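Local coordinates for protein beta-n-acetylhexosaminidase (Streptococcus pneumoniae, PDB 4AZI) that probably removes terminal beta-linked N-acetylhexosamine residues from glycans, as an exo-acting family 20 glycoside hydrolase of the pneumococcus, at residues Asp56-Thr61 / Asp71-Ile76. The protein carries 2 engineered substitutions. Residues are numbered along the deposited sequence; the frame is centred on the assembly and turned at random.
Sequences DDMTIT and DVKKAI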
ATOM      1  N   ASP A  56     -19.615   5.080   5.833  1.00 13.64           N
ATOM      2  CA  ASP A  56     -20.861   5.600   6.386  1.00 14.16           C
ATOM      3  C   ASP A  56     -21.855   4.490   6.713  1.00 14.45           C
ATOM      4  O   ASP A  56     -22.477   4.526   7.774  1.00 14.18           O
ATOM      5  CB  ASP A  56     -21.487   6.630   5.449  1.00 14.35           C
ATOM      6  CG  ASP A  56     -20.640   7.880   5.317  1.00 14.80           C
ATOM      7  OD1 ASP A  56     -19.947   8.239   6.291  1.00 14.94           O
ATOM      8  OD2 ASP A  56     -20.668   8.504   4.237  1.00 15.32           O
ATOM      9  N   ASP A  57     -21.993   3.520   5.804  1.00 14.63           N
ATOM     10  CA  ASP A  57     -22.784   2.318   6.058  1.00 15.42           C
ATOM     11  C   ASP A  57     -21.908   1.074   6.182  1.00 15.47           C
ATOM     12  O   ASP A  57     -21.280   0.640   5.210  1.00 15.39           O
ATOM     13  CB  ASP A  57     -23.836   2.068   4.960  1.00 15.75           C
ATOM     14  CG  ASP A  57     -24.610   0.778   5.195  1.00 16.13           C
ATOM     15  OD1 ASP A  57     -24.842   0.435   6.369  1.00 16.25           O
ATOM     16  OD2 ASP A  57     -24.986   0.096   4.223  1.00 17.16           O
ATOM     17  N   MET A  58     -21.916   0.485   7.371  1.00 15.53           N
ATOM     18  CA  MET A  58     -21.086  -0.674   7.676  1.00 15.62           C
ATOM     19  C   MET A  58     -21.925  -1.928   7.900  1.00 15.28           C
ATOM     20  O   MET A  58     -21.489  -2.856   8.580  1.00 15.62           O
ATOM     21  CB  MET A  58     -20.200  -0.386   8.900  1.00 15.39           C
ATOM     22  CG  MET A  58     -19.066   0.588   8.634  1.00 15.75           C
ATOM     23  SD  MET A  58     -17.865  -0.020   7.430  1.00 16.64           S
ATOM     24  CE  MET A  58     -16.922  -1.198   8.385  1.00 15.55           C
ATOM     25  N   THR A  59     -23.128  -1.947   7.326  1.00 14.86           N
ATOM     26  CA  THR A  59     -24.020  -3.101   7.423  1.00 14.76           C
ATOM     27  C   THR A  59     -23.395  -4.283   6.691  1.00 14.65           C
ATOM     28  O   THR A  59     -22.952  -4.149   5.552  1.00 14.50           O
ATOM     29  CB  THR A  59     -25.413  -2.796   6.816  1.00 14.51           C
ATOM     30  OG1 THR A  59     -26.002  -1.680   7.489  1.00 14.47           O
ATOM     31  CG2 THR A  59     -26.339  -3.999   6.929  1.00 14.35           C
ATOM     32  N   ILE A  60     -23.372  -5.437   7.353  1.00 15.06           N
ATOM     33  CA  ILE A  60     -22.792  -6.650   6.787  1.00 15.23           C
ATOM     34  C   ILE A  60     -23.819  -7.772   6.773  1.00 15.63           C
ATOM     35  O   ILE A  60     -24.502  -8.012   7.770  1.00 15.88           O
ATOM     36  CB  ILE A  60     -21.529  -7.104   7.578  1.00 14.81           C
ATOM     37  CG1 ILE A  60     -20.394  -6.070   7.489  1.00 14.75           C
ATOM     38  CG2 ILE A  60     -21.052  -8.480   7.127  1.00 15.11           C
ATOM     39  CD1 ILE A  60     -19.921  -5.742   6.089  1.00 14.64           C
ATOM     40  N   THR A  61     -23.924  -8.455   5.638  1.00 16.21           N
ATOM     41  CA  THR A  61     -24.725  -9.664   5.544  1.00 16.80           C
ATOM     42  C   THR A  61     -23.827 -10.864   5.267  1.00 16.68           C
ATOM     43  O   THR A  61     -23.106 -10.886   4.283  1.00 16.47           O
ATOM     44  CB  THR A  61     -25.786  -9.545   4.441  1.00 17.45           C
ATOM     45  OG1 THR A  61     -26.525  -8.348   4.652  1.00 17.78           O
ATOM     46  CG2 THR A  61     -26.748 -10.728   4.474  1.00 17.67           C
ATOM     47  N   ASP A  71     -23.562  -1.458  15.067  1.00 17.86           N
ATOM     48  CA  ASP A  71     -22.915  -2.516  15.837  1.00 17.73           C
ATOM     49  C   ASP A  71     -21.558  -2.885  15.260  1.00 17.37           C
ATOM     50  O   ASP A  71     -20.619  -3.191  16.003  1.00 17.04           O
ATOM     51  CB  ASP A  71     -23.802  -3.751  15.893  1.00 17.97           C
ATOM     52  CG  ASP A  71     -25.085  -3.507  16.658  1.00 18.50           C
ATOM     53  OD1 ASP A  71     -25.161  -2.506  17.404  1.00 18.62           O
ATOM     54  OD2 ASP A  71     -26.011  -4.321  16.513  1.00 18.17           O
ATOM     55  N   VAL A  72     -21.463  -2.849  13.933  1.00 16.85           N
ATOM     56  CA  VAL A  72     -20.203  -3.129  13.246  1.00 16.44           C
ATOM     57  C   VAL A  72     -19.199  -2.017  13.546  1.00 16.33           C
ATOM     58  O   VAL A  72     -18.055  -2.287  13.930  1.00 16.15           O
ATOM     59  CB  VAL A  72     -20.420  -3.319  11.733  1.00 16.27           C
ATOM     60  CG1 VAL A  72     -19.096  -3.316  10.985  1.00 15.80           C
ATOM     61  CG2 VAL A  72     -21.185  -4.613  11.468  1.00 15.92           C
ATOM     62  N   LYS A  73     -19.642  -0.771  13.398  1.00 16.20           N
ATOM     63  CA  LYS A  73     -18.808   0.388  13.727  1.00 16.21           C
ATOM     64  C   LYS A  73     -18.288   0.343  15.165  1.00 16.29           C
ATOM     65  O   LYS A  73     -17.107   0.584  15.405  1.00 16.04           O
ATOM     66  CB  LYS A  73     -19.562   1.691  13.488  1.00 16.18           C
ATOM     67  CG  LYS A  73     -19.839   1.995  12.027  1.00 16.04           C
ATOM     68  CD  LYS A  73     -20.664   3.265  11.881  1.00 15.87           C
ATOM     69  CE  LYS A  73     -20.676   3.699  10.433  1.00 15.49           C
ATOM     70  NZ  LYS A  73     -21.482   4.920  10.183  1.00 15.69           N
ATOM     71  N   LYS A  74     -19.179   0.033  16.110  1.00 16.34           N
ATOM     72  CA  LYS A  74     -18.816  -0.072  17.524  1.00 16.29           C
ATOM     73  C   LYS A  74     -17.805  -1.198  17.766  1.00 15.44           C
ATOM     74  O   LYS A  74     -16.816  -1.010  18.477  1.00 15.13           O
ATOM     75  CB  LYS A  74     -20.068  -0.256  18.386  1.00 16.93           C
ATOM     76  CG  LYS A  74     -19.808  -0.209  19.882  1.00 18.39           C
ATOM     77  CD  LYS A  74     -21.076   0.100  20.670  1.00 19.13           C
ATOM     78  CE  LYS A  74     -20.876  -0.161  22.156  1.00 19.64           C
ATOM     79  NZ  LYS A  74     -20.675  -1.608  22.450  1.00 20.16           N
ATOM     80  N   ALA A  75     -18.053  -2.353  17.157  1.00 14.90           N
ATOM     81  CA  ALA A  75     -17.171  -3.506  17.280  1.00 14.45           C
ATOM     82  C   ALA A  75     -15.758  -3.221  16.752  1.00 14.35           C
ATOM     83  O   ALA A  75     -14.769  -3.525  17.425  1.00 14.53           O
ATOM     84  CB  ALA A  75     -17.779  -4.704  16.566  1.00 14.60           C
ATOM     85  N   ILE A  76     -15.680  -2.642  15.551  1.00 13.54           N
ATOM     86  CA  ILE A  76     -14.411  -2.293  14.911  1.00 13.14           C
ATOM     87  C   ILE A  76     -13.634  -1.250  15.721  1.00 13.27           C
ATOM     88  O   ILE A  76     -12.434  -1.400  15.940  1.00 12.88           O
ATOM     89  CB  ILE A  76     -14.621  -1.806  13.461  1.00 12.84           C
ATOM     90  CG1 ILE A  76     -15.057  -2.980  12.575  1.00 12.60           C
ATOM     91  CG2 ILE A  76     -13.347  -1.161  12.920  1.00 12.70           C
ATOM     92  CD1 ILE A  76     -15.454  -2.573  11.171  1.00 12.75           C
TER
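Met58 is the side chain around which the segment 56-61 packs on the helix segment 71-76. Bent at chi2 (-64°) and chi3 (-76°), it meets three helix residues in turn: CB lies 3.8 Å from CG1 of Val72, CG rests against CG of Lys73, and CE presses on CD1 of Ile76 at 3.4 Å, tighter than ordinary van der Waals contact. The backbone O of Met58 lies 3.4 Å from CB of Val72. Lys73, extended beyond CG, runs past Met58 and donates from NZ to the backbone O of Asp56 at 2.6 Å, approaching from above the carbonyl plane (C=O...N angle 127°). Further out, Asp57 closes an Asx turn: its OD1 accepts from Thr59 N at 3.1 Å and, through the syn lone pair, from Thr59 OG1 at 2.7 Å. Met58 N is hydrogen-bonded to Ser69 OG, while Leu162 and Tyr166 of helix 153-170 also touch Met58. The contact thus folds the loop and hairpin strand 60-62 back onto helix 69-83 of the TIM-barrel domain, and illustrates a general principle: an apolar side chain fills the buried seam while a lysine reaches past it to a backbone carbonyl. The Asp56 carboxylate, near but not paired, would probably favour the charged ammonium.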